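PDB 6X9L: aldehyde dehydrogenase family protein, which probably oxidises long-chain aliphatic aldehydes with NAD as the electron acceptor, and here, in an engineered variant, holds both NAD and octanal. Local coordinates for residues 27-32 / 56-61; 80-85 / 172-177; 264-269 / 273-278; 340-345 / 393-398. The protein carries 1 engineered substitution. One frame throughout, in Å; residues are numbered along the deposited sequence.

All four contacts rest on dispersion rather than on hydrogen bonds between their segments, yet place in the fold sets their character. Contact 1 lies at the surface, where a loop meets a helix through a leucine and the aliphatic part of an arginine. Contacts 2, 3 and 4 are buried, each led by one branched aliphatic side chain, which in contact 4 lies largely on backbone. They join two helices, a strand with the next helix, and a helix with the approach to a strand. Contacts 3 and 4 reach the same seven-stranded sheet, their centres about 22 Å apart. Contacts 1 and 3 lie about 51 Å apart, centre to centre. Contact 4 alone includes a residue touching NAD.

Contact 1 (27-32 / 56-61); sequences APLSPV and VDRAVA
Leu29 and Arg58 meet where the loop 27-32 passes the outer side of helix 53-71. The methyl CD1 of Leu29 rests 3.9 Å from CD of Arg58, so it is the hydrocarbon part of the arginine, not its charge, that does the packing. The two side chains run at a slant to one another. Both start from a similar setting, CG lying beside the backbone N; in Arg58 (chi1 -57°) this sends an extended first half out from the helix toward the loop. The chain bends about the CG-CD bond (chi3 63°), at the very methylene that touches the leucine, which turns NE and the guanidinium toward Ala27. NH1 of Arg58 comes within 4.1 Å of the carbonyl O of Ala27, too long for a hydrogen bond; any attraction between them would be weak. Crystal packing also touches Arg58, and its outer atoms may owe part of their placing to that.

Farther out, the loop is tied to the helix more directly: the backbone N of Leu29 donates to OD1 of Asp55, in the turn that precedes Arg58, which holds the backbone of Leu29 close to the start of the helix. Arg58 and Ala59 also lie on Ile21, and Pro28 packs on Phe19, both of strand 19-21. On its inner side the helix sits on helix 215-224, which Val56 touches. The whole is a solvent-facing loop-to-helix contact, a connection between two N-terminal strands, 24-26 and 33-38, lying beside the first long helix of the aldehyde dehydrogenase fold.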
# COMPACT_ATOMS: atom_id res chain seq x y z
N ALA A 27 -34.96 2.94 -1.19
CA ALA A 27 -35.23 1.87 -2.13
C ALA A 27 -33.98 1.61 -2.97
O ALA A 27 -33.24 2.54 -3.29
CB ALA A 27 -36.41 2.26 -3.03
N PRO A 28 -33.71 0.36 -3.33
CA PRO A 28 -32.72 0.11 -4.38
C PRO A 28 -33.25 0.56 -5.73
O PRO A 28 -34.47 0.61 -5.97
CB PRO A 28 -32.54 -1.41 -4.35
CG PRO A 28 -33.80 -1.91 -3.77
CD PRO A 28 -34.22 -0.90 -2.76
N LEU A 29 -32.31 0.90 -6.61
CA LEU A 29 -32.63 1.30 -7.97
C LEU A 29 -32.98 0.13 -8.87
O LEU A 29 -33.53 0.34 -9.96
CB LEU A 29 -31.46 2.10 -8.55
CG LEU A 29 -31.28 3.43 -7.80
CD1 LEU A 29 -30.37 4.41 -8.54
CD2 LEU A 29 -32.64 4.05 -7.53
N SER A 30 -32.71 -1.10 -8.44
CA SER A 30 -33.06 -2.31 -9.15
C SER A 30 -33.98 -3.19 -8.31
O SER A 30 -33.94 -3.12 -7.07
CB SER A 30 -31.81 -3.10 -9.52
OG SER A 30 -32.16 -4.40 -9.95
N PRO A 31 -34.80 -4.02 -8.93
CA PRO A 31 -35.69 -4.91 -8.18
C PRO A 31 -35.11 -6.29 -7.91
O PRO A 31 -35.83 -7.13 -7.36
CB PRO A 31 -36.90 -5.02 -9.12
CG PRO A 31 -36.27 -5.01 -10.49
CD PRO A 31 -35.03 -4.12 -10.39
N VAL A 32 -33.85 -6.54 -8.29
CA VAL A 32 -33.23 -7.84 -8.06
C VAL A 32 -33.11 -8.09 -6.57
O VAL A 32 -32.71 -7.20 -5.80
CB VAL A 32 -31.85 -7.96 -8.72
CG1 VAL A 32 -31.59 -9.41 -9.11
CG2 VAL A 32 -31.71 -7.05 -9.91
N VAL A 56 -24.39 2.26 -5.91
CA VAL A 56 -23.07 2.58 -5.40
C VAL A 56 -22.75 4.05 -5.66
O VAL A 56 -22.04 4.68 -4.87
CB VAL A 56 -22.02 1.64 -6.03
CG1 VAL A 56 -20.62 2.19 -5.87
CG2 VAL A 56 -22.10 0.26 -5.41
N ASP A 57 -23.26 4.62 -6.75
CA ASP A 57 -23.13 6.06 -6.98
C ASP A 57 -23.83 6.88 -5.90
O ASP A 57 -23.24 7.82 -5.34
CB ASP A 57 -23.70 6.42 -8.35
CG ASP A 57 -22.73 6.17 -9.46
OD1 ASP A 57 -21.56 5.84 -9.15
OD2 ASP A 57 -23.12 6.30 -10.64
N ARG A 58 -25.09 6.57 -5.59
CA ARG A 58 -25.78 7.33 -4.55
C ARG A 58 -25.02 7.24 -3.24
O ARG A 58 -24.92 8.23 -2.50
CB ARG A 58 -27.21 6.81 -4.37
CG ARG A 58 -28.04 6.83 -5.63
CD ARG A 58 -29.48 6.42 -5.34
NE ARG A 58 -30.14 7.36 -4.43
CZ ARG A 58 -30.68 7.02 -3.27
NH1 ARG A 58 -30.66 5.76 -2.86
NH2 ARG A 58 -31.26 7.95 -2.52
N ALA A 59 -24.47 6.08 -2.94
CA ALA A 59 -23.79 5.92 -1.67
C ALA A 59 -22.48 6.71 -1.64
O ALA A 59 -22.20 7.41 -0.66
CB ALA A 59 -23.55 4.43 -1.39
N VAL A 60 -21.68 6.63 -2.72
CA VAL A 60 -20.44 7.42 -2.77
C VAL A 60 -20.75 8.91 -2.66
O VAL A 60 -20.09 9.65 -1.91
CB VAL A 60 -19.62 7.08 -4.04
CG1 VAL A 60 -18.35 7.93 -4.11
CG2 VAL A 60 -19.23 5.60 -4.08
N ALA A 61 -21.79 9.38 -3.38
CA ALA A 61 -22.18 10.78 -3.26
C ALA A 61 -22.50 11.16 -1.81
O ALA A 61 -22.10 12.23 -1.34
CB ALA A 61 -23.38 11.07 -4.17

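Contact 2 (80-85 / 172-177); sequences QVIGRI and AIAAGC
Ile82 of helix 75-91 packs on Ile173 and Ala174 of helix 161-174 in a buried, wholly apolar helix-to-helix contact remote from the NAD and octanal sites. One isoleucine does most of the reaching. Its CG1 stands beside the backbone N (chi1 -63°), and the chain continues extended through chi2, which carries CD1 over to the other helix. CD1 of Ile82 meets Ala174 at CA and at CB, 3.5 Å from each, where a small side chain lets it settle close to the backbone. Ile173 offers its branch CG2, 4.1 Å from CG1 of Ile82; the two isoleucines pass side by side, pointing opposite ways, and the longer arm of Ile173 leads away from the contact.

Helix 161-174 is the crossover between the parallel strands 143-155 and 178-182, a beta-alpha-beta unit of the kind that builds Rossmann-type nucleotide-binding domains. A Schellman motif closes it: Cys177 N binds Ala172 O, Gly176 N binds Ile173 O at 3.1 Å, and Gly176 takes a positive phi of 93°. Carbonyls of this last turn find further donors, Trp70 NE1 for Ile173 and Arg78 NH2 for Ala174. Helix 117-129 adds cover, with Val123 and Arg127 touching Ile82.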
# COMPACT_ATOMS: atom_id res chain seq x y z
N GLN A 80 -16.68 10.10 20.87
CA GLN A 80 -17.92 9.94 21.61
C GLN A 80 -18.94 9.12 20.83
O GLN A 80 -19.63 8.25 21.39
CB GLN A 80 -18.48 11.31 22.00
CG GLN A 80 -17.69 11.95 23.14
CD GLN A 80 -18.06 13.40 23.43
OE1 GLN A 80 -18.74 14.06 22.64
NE2 GLN A 80 -17.59 13.90 24.57
N VAL A 81 -19.05 9.36 19.52
CA VAL A 81 -19.99 8.61 18.70
C VAL A 81 -19.58 7.14 18.66
O VAL A 81 -20.41 6.22 18.80
CB VAL A 81 -20.07 9.22 17.29
CG1 VAL A 81 -21.08 8.47 16.45
CG2 VAL A 81 -20.42 10.70 17.37
N ILE A 82 -18.29 6.91 18.46
CA ILE A 82 -17.77 5.55 18.41
C ILE A 82 -18.00 4.86 19.73
O ILE A 82 -18.43 3.70 19.77
CB ILE A 82 -16.27 5.60 18.04
CG1 ILE A 82 -16.12 6.19 16.64
CG2 ILE A 82 -15.63 4.22 18.19
CD1 ILE A 82 -14.72 6.53 16.28
N GLY A 83 -17.74 5.57 20.84
CA GLY A 83 -18.03 4.99 22.14
C GLY A 83 -19.46 4.52 22.24
O GLY A 83 -19.73 3.42 22.74
N ARG A 84 -20.40 5.33 21.75
CA ARG A 84 -21.82 5.00 21.83
C ARG A 84 -22.17 3.81 20.94
O ARG A 84 -22.91 2.91 21.36
CB ARG A 84 -22.66 6.22 21.45
CG ARG A 84 -24.12 5.97 21.35
CD ARG A 84 -24.68 5.48 22.67
NE ARG A 84 -26.14 5.44 22.63
CZ ARG A 84 -26.91 4.77 23.48
NH1 ARG A 84 -26.37 4.05 24.46
NH2 ARG A 84 -28.22 4.81 23.34
N ILE A 85 -21.65 3.79 19.72
CA ILE A 85 -21.74 2.58 18.90
C ILE A 85 -21.33 1.34 19.71
O ILE A 85 -22.01 0.31 19.67
CB ILE A 85 -20.87 2.74 17.64
CG1 ILE A 85 -21.51 3.78 16.72
CG2 ILE A 85 -20.70 1.41 16.93
CD1 ILE A 85 -20.65 4.12 15.55
N ALA A 172 -11.74 3.43 10.30
CA ALA A 172 -12.08 4.37 9.23
C ALA A 172 -12.83 5.58 9.76
O ALA A 172 -12.49 6.73 9.47
CB ALA A 172 -12.91 3.65 8.17
N ILE A 173 -13.89 5.32 10.54
CA ILE A 173 -14.69 6.40 11.11
C ILE A 173 -13.87 7.24 12.07
O ILE A 173 -13.99 8.46 12.10
CB ILE A 173 -15.91 5.79 11.83
CG1 ILE A 173 -16.82 5.09 10.82
CG2 ILE A 173 -16.63 6.83 12.61
CD1 ILE A 173 -17.14 5.92 9.63
N ALA A 174 -13.03 6.58 12.87
CA ALA A 174 -12.26 7.29 13.89
C ALA A 174 -11.28 8.25 13.25
O ALA A 174 -11.07 9.36 13.75
CB ALA A 174 -11.54 6.29 14.79
N ALA A 175 -10.66 7.83 12.14
CA ALA A 175 -9.69 8.63 11.41
C ALA A 175 -10.31 9.87 10.79
O ALA A 175 -9.58 10.75 10.34
CB ALA A 175 -9.04 7.77 10.32
N GLY A 176 -11.63 9.95 10.77
CA GLY A 176 -12.34 10.98 10.05
C GLY A 176 -12.74 10.60 8.65
O GLY A 176 -13.18 11.47 7.90
N CYS A 177 -12.60 9.34 8.26
CA CYS A 177 -13.04 8.96 6.92
C CYS A 177 -14.57 8.82 6.84
O CYS A 177 -15.30 8.77 7.84
CB CYS A 177 -12.39 7.65 6.47
SG CYS A 177 -10.64 7.78 6.11

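Contact 3 (264-269 / 273-278); sequences NILLPD and ANAVPP
Leu266 is the residue of segment 264-269 whose side chain touches the helix, where it meets Ala275 and Val276. Asn264 comes first, in the strand. Its CB points toward the helix without reaching it, and its amide is used elsewhere: OD1 accepts from Gln424 NE2, while ND2 binds Tyr447 OH, a hydroxyl that also makes a weak bond with Ala275 O. The side chain of Ile265 leaves by the other face of the sheet.

Leu266 then turns back to the helix. With CG beside the backbone N (chi1 -76°) and CD2 extended away from CA, this branch reaches the helix. CD2 of Leu266 lies 3.7 Å from CG2 of Val276, and the two side chains cross at about a right angle. CD2 of Leu266 also reaches Ala275 CB, more loosely, at 4.5 Å. Strand 263-266 and helix 272-284 are the first two elements of a beta-alpha-beta unit completed by strand 296-300, which lies parallel beside the first strand; Leu266 thus fills the seam between sheet and crossover helix. The link from that helix to strand 296-300 carries Ala291, an engineered residue of the octanal pocket.

Beyond the strand, Asp269 gives its two carboxylate oxygens to the backbone N atoms of Gln426 and Asp427. Across the contact, the helix is kinked where Pro277 and Pro278 have no N-H for the preceding turn. Val276, just before them, lies also on Val307 and Leu310 of helix 304-316.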
# COMPACT_ATOMS: atom_id res chain seq x y z
N ASN A 264 1.51 -24.59 12.23
CA ASN A 264 1.63 -24.80 13.67
C ASN A 264 2.81 -25.76 13.87
O ASN A 264 2.68 -26.96 13.62
CB ASN A 264 0.33 -25.34 14.26
CG ASN A 264 0.33 -25.37 15.77
OD1 ASN A 264 1.24 -24.83 16.41
ND2 ASN A 264 -0.68 -25.99 16.35
N ILE A 265 3.95 -25.21 14.27
CA ILE A 265 5.15 -26.00 14.55
C ILE A 265 5.15 -26.39 16.02
O ILE A 265 5.16 -25.52 16.90
CB ILE A 265 6.44 -25.23 14.22
CG1 ILE A 265 6.59 -24.94 12.72
CG2 ILE A 265 7.65 -26.02 14.72
CD1 ILE A 265 7.88 -24.17 12.40
N LEU A 266 5.15 -27.69 16.29
CA LEU A 266 5.44 -28.21 17.62
C LEU A 266 6.94 -28.54 17.66
O LEU A 266 7.40 -29.47 16.98
CB LEU A 266 4.57 -29.43 17.93
CG LEU A 266 3.12 -29.08 18.29
CD1 LEU A 266 2.46 -28.13 17.23
CD2 LEU A 266 2.27 -30.32 18.50
N LEU A 267 7.68 -27.74 18.42
CA LEU A 267 9.09 -27.99 18.66
C LEU A 267 9.28 -29.23 19.53
O LEU A 267 8.38 -29.60 20.29
CB LEU A 267 9.71 -26.76 19.33
CG LEU A 267 9.70 -25.49 18.47
CD1 LEU A 267 10.06 -24.29 19.29
CD2 LEU A 267 10.65 -25.60 17.29
N PRO A 268 10.43 -29.89 19.43
CA PRO A 268 10.60 -31.20 20.10
C PRO A 268 10.40 -31.17 21.61
O PRO A 268 10.05 -32.21 22.20
CB PRO A 268 12.03 -31.60 19.74
CG PRO A 268 12.35 -30.84 18.51
CD PRO A 268 11.58 -29.56 18.58
N ASP A 269 10.64 -30.03 22.23
CA ASP A 269 10.54 -29.92 23.71
C ASP A 269 9.13 -29.57 24.15
O ASP A 269 8.97 -29.27 25.31
CB ASP A 269 11.55 -28.91 24.23
CG ASP A 269 11.24 -27.48 23.86
OD1 ASP A 269 10.41 -27.29 23.00
OD2 ASP A 269 11.82 -26.59 24.45
N ALA A 273 1.13 -34.07 24.52
CA ALA A 273 -0.23 -34.42 24.98
C ALA A 273 -1.04 -33.15 25.23
O ALA A 273 -2.21 -33.17 24.94
CB ALA A 273 -0.12 -35.22 26.24
N ASN A 274 -0.45 -32.11 25.79
CA ASN A 274 -1.22 -30.88 26.07
C ASN A 274 -1.18 -29.90 24.91
O ASN A 274 -1.92 -28.95 24.98
CB ASN A 274 -0.72 -30.17 27.32
CG ASN A 274 -1.12 -30.91 28.57
OD1 ASN A 274 -0.69 -30.57 29.66
ND2 ASN A 274 -1.95 -31.92 28.42
N ALA A 275 -0.35 -30.11 23.90
CA ALA A 275 -0.29 -29.10 22.82
C ALA A 275 -1.03 -29.53 21.56
O ALA A 275 -1.44 -28.68 20.83
CB ALA A 275 1.13 -28.71 22.53
N VAL A 276 -1.16 -30.83 21.30
CA VAL A 276 -1.85 -31.25 20.06
C VAL A 276 -3.34 -30.91 20.10
O VAL A 276 -3.86 -30.44 19.12
CB VAL A 276 -1.62 -32.73 19.74
CG1 VAL A 276 -2.50 -33.18 18.60
CG2 VAL A 276 -0.17 -32.99 19.41
N PRO A 277 -4.06 -31.11 21.22
CA PRO A 277 -5.47 -30.81 21.26
C PRO A 277 -5.78 -29.33 21.02
O PRO A 277 -6.65 -29.07 20.28
CB PRO A 277 -5.86 -31.21 22.68
CG PRO A 277 -4.88 -32.27 23.01
CD PRO A 277 -3.59 -31.78 22.40
N PRO A 278 -5.09 -28.37 21.63
CA PRO A 278 -5.37 -26.97 21.40
C PRO A 278 -5.11 -26.60 19.93
O PRO A 278 -5.81 -25.80 19.45
CB PRO A 278 -4.43 -26.25 22.37
CG PRO A 278 -4.22 -27.27 23.43
CD PRO A 278 -4.10 -28.55 22.64

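Contact 4 (340-345 / 393-398); sequences HRVQAM and FGPVLC. With NAD (nicotinamide-adenine-dinucleotide), chain D.
Val342 is the side chain that helix 336-351 sets down on the backbone at Phe393 and Gly394, ahead of the inverse gamma turn Gly394-Pro395-Val396, and on the start of strand 396-402. From a CB directed at this backbone, its two methyls part. CG1 of Val342, opposite the backbone N (chi1 175°), spreads along the chain toward the strand, where it lies 4.3 Å from Val396 CG2, with a looser contact to Pro395 CD on the way. CG2, the methyl beside the backbone N, stays over the start of the segment, 3.6 Å from Phe393 O and 3.8 Å from Gly394 CA. Gly394 carries no side chain, so the valine can come down directly onto the backbone, the CA atoms of Val342 and Gly394 being 5.8 Å apart.

This segment belongs to the E-x-F-G-P sequence familiar in aldehyde dehydrogenases. Glu391, its first residue, is hydrogen-bonded to NAD through OE2, and the ring of Phe393 lies with one face against the nicotinamide ribose, near C3D and displaced toward the ring's rim; the closest separations here are doubtful. Pro395 is the centre of the inverse gamma turn, with a weak bond from Val396 N to Gly394 O. Phe393 itself has left-handed backbone angles (phi 60°, psi 42°), and its ring leads away from the helix while its carbonyl faces Val342. That oxygen also takes a weak hydrogen bond from Gln338 NE2.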
# COMPACT_ATOMS: atom_id res chain seq x y z
N HIS A 340 -19.46 -27.50 -0.76
CA HIS A 340 -19.02 -28.32 -1.88
C HIS A 340 -17.54 -28.14 -2.16
O HIS A 340 -16.87 -29.07 -2.63
CB HIS A 340 -19.80 -27.97 -3.14
CG HIS A 340 -21.24 -28.33 -3.07
ND1 HIS A 340 -21.67 -29.63 -2.88
CD2 HIS A 340 -22.36 -27.58 -3.19
CE1 HIS A 340 -22.99 -29.65 -2.88
NE2 HIS A 340 -23.43 -28.42 -3.07
N ARG A 341 -17.02 -26.94 -1.92
CA ARG A 341 -15.60 -26.71 -2.12
C ARG A 341 -14.79 -27.55 -1.14
O ARG A 341 -13.91 -28.31 -1.55
CB ARG A 341 -15.32 -25.21 -1.97
CG ARG A 341 -14.79 -24.57 -3.25
CD ARG A 341 -15.41 -23.21 -3.57
NE ARG A 341 -15.52 -22.34 -2.41
CZ ARG A 341 -16.33 -21.29 -2.36
NH1 ARG A 341 -17.07 -20.98 -3.42
NH2 ARG A 341 -16.40 -20.54 -1.26
N VAL A 342 -15.11 -27.47 0.16
CA VAL A 342 -14.41 -28.26 1.17
C VAL A 342 -14.48 -29.75 0.84
O VAL A 342 -13.47 -30.47 0.88
CB VAL A 342 -15.01 -27.98 2.56
CG1 VAL A 342 -14.38 -28.87 3.59
CG2 VAL A 342 -14.78 -26.53 2.92
N GLN A 343 -15.68 -30.23 0.51
CA GLN A 343 -15.87 -31.63 0.12
C GLN A 343 -14.93 -32.02 -1.02
O GLN A 343 -14.39 -33.13 -1.04
CB GLN A 343 -17.32 -31.84 -0.28
CG GLN A 343 -18.00 -33.00 0.41
CD GLN A 343 -17.99 -32.90 1.92
OE1 GLN A 343 -17.98 -33.92 2.60
NE2 GLN A 343 -17.99 -31.69 2.44
N ALA A 344 -14.71 -31.11 -1.97
CA ALA A 344 -13.80 -31.43 -3.07
C ALA A 344 -12.36 -31.52 -2.57
O ALA A 344 -11.59 -32.36 -3.04
CB ALA A 344 -13.92 -30.38 -4.17
N MET A 345 -11.99 -30.65 -1.63
CA MET A 345 -10.64 -30.68 -1.08
C MET A 345 -10.38 -31.96 -0.31
O MET A 345 -9.27 -32.51 -0.37
CB MET A 345 -10.40 -29.45 -0.20
CG MET A 345 -10.26 -28.14 -0.98
SD MET A 345 -9.30 -28.36 -2.49
CE MET A 345 -7.61 -28.44 -1.91
N PHE A 393 -10.57 -23.77 3.95
CA PHE A 393 -11.66 -23.01 4.58
C PHE A 393 -12.77 -23.93 5.07
O PHE A 393 -13.95 -23.64 4.94
CB PHE A 393 -12.20 -21.93 3.64
CG PHE A 393 -12.34 -20.60 4.29
CD1 PHE A 393 -11.23 -19.98 4.85
CD2 PHE A 393 -13.59 -20.01 4.43
CE1 PHE A 393 -11.35 -18.74 5.50
CE2 PHE A 393 -13.73 -18.78 5.06
CZ PHE A 393 -12.60 -18.14 5.60
N GLY A 394 -12.37 -25.04 5.66
CA GLY A 394 -13.26 -25.97 6.33
C GLY A 394 -12.43 -26.72 7.35
O GLY A 394 -11.23 -26.47 7.51
N PRO A 395 -13.04 -27.67 8.06
CA PRO A 395 -12.31 -28.30 9.19
C PRO A 395 -11.43 -29.47 8.75
O PRO A 395 -11.74 -30.67 8.92
CB PRO A 395 -13.45 -28.76 10.11
CG PRO A 395 -14.56 -29.10 9.12
CD PRO A 395 -14.45 -28.09 7.99
N VAL A 396 -10.28 -29.12 8.16
CA VAL A 396 -9.38 -30.07 7.54
C VAL A 396 -7.98 -29.71 8.02
O VAL A 396 -7.46 -28.65 7.67
CB VAL A 396 -9.45 -30.04 6.01
CG1 VAL A 396 -8.44 -31.01 5.41
CG2 VAL A 396 -10.88 -30.36 5.54
N LEU A 397 -7.38 -30.59 8.80
CA LEU A 397 -6.07 -30.34 9.38
C LEU A 397 -5.06 -31.30 8.76
O LEU A 397 -5.33 -32.50 8.66
CB LEU A 397 -6.11 -30.50 10.90
CG LEU A 397 -4.77 -30.54 11.65
CD1 LEU A 397 -4.00 -29.25 11.44
CD2 LEU A 397 -4.97 -30.81 13.13
N CYS A 398 -3.91 -30.76 8.34
CA CYS A 398 -2.81 -31.54 7.80
C CYS A 398 -1.73 -31.72 8.84
O CYS A 398 -1.37 -30.77 9.55
CB CYS A 398 -2.21 -30.88 6.55
SG CYS A 398 -3.25 -31.00 5.09
PA NAD D . -14.61 -13.84 -1.50
O1A NAD D . -13.24 -13.45 -1.93
O2A NAD D . -15.27 -14.79 -2.42
O5B NAD D . -15.54 -12.54 -1.27
C5B NAD D . -15.16 -11.52 -0.36
C4B NAD D . -15.96 -10.23 -0.64
O4B NAD D . -15.65 -9.78 -1.95
C3B NAD D . -17.46 -10.44 -0.64
O3B NAD D . -18.07 -9.28 -0.10
C2B NAD D . -17.83 -10.58 -2.10
O2B NAD D . -19.14 -10.14 -2.39
C1B NAD D . -16.84 -9.62 -2.71
N9A NAD D . -16.47 -9.94 -4.08
C8A NAD D . -16.44 -11.16 -4.72
N7A NAD D . -15.96 -10.95 -5.97
C5A NAD D . -15.68 -9.64 -6.12
C6A NAD D . -15.17 -8.90 -7.17
N6A NAD D . -14.71 -9.51 -8.26
N1A NAD D . -14.98 -7.54 -7.01
C2A NAD D . -15.30 -6.92 -5.82
N3A NAD D . -15.80 -7.66 -4.77
C4A NAD D . -15.99 -8.99 -4.93
O3 NAD D . -14.51 -14.35 0.03
PN NAD D . -14.79 -15.81 0.62
O1N NAD D . -13.81 -16.77 0.04
O2N NAD D . -16.23 -16.11 0.56
O5D NAD D . -14.34 -15.39 2.13
C5D NAD D . -13.43 -16.20 2.84
C4D NAD D . -12.01 -15.76 2.48
O4D NAD D . -11.69 -14.56 3.15
C3D NAD D . -11.00 -16.80 2.95
O3D NAD D . -9.93 -16.84 2.03
C2D NAD D . -10.48 -16.19 4.22
O2D NAD D . -9.19 -16.66 4.56
C1D NAD D . -10.48 -14.70 3.87
N1N NAD D . -10.39 -13.94 5.12
C2N NAD D . -9.26 -13.22 5.38
C3N NAD D . -9.15 -12.53 6.59
C7N NAD D . -7.92 -11.74 6.93
O7N NAD D . -8.04 -10.84 8.01
N7N NAD D . -6.78 -11.88 6.27
C4N NAD D . -10.17 -12.59 7.52
C5N NAD D . -11.31 -13.33 7.24
C6N NAD D . -11.41 -14.02 6.03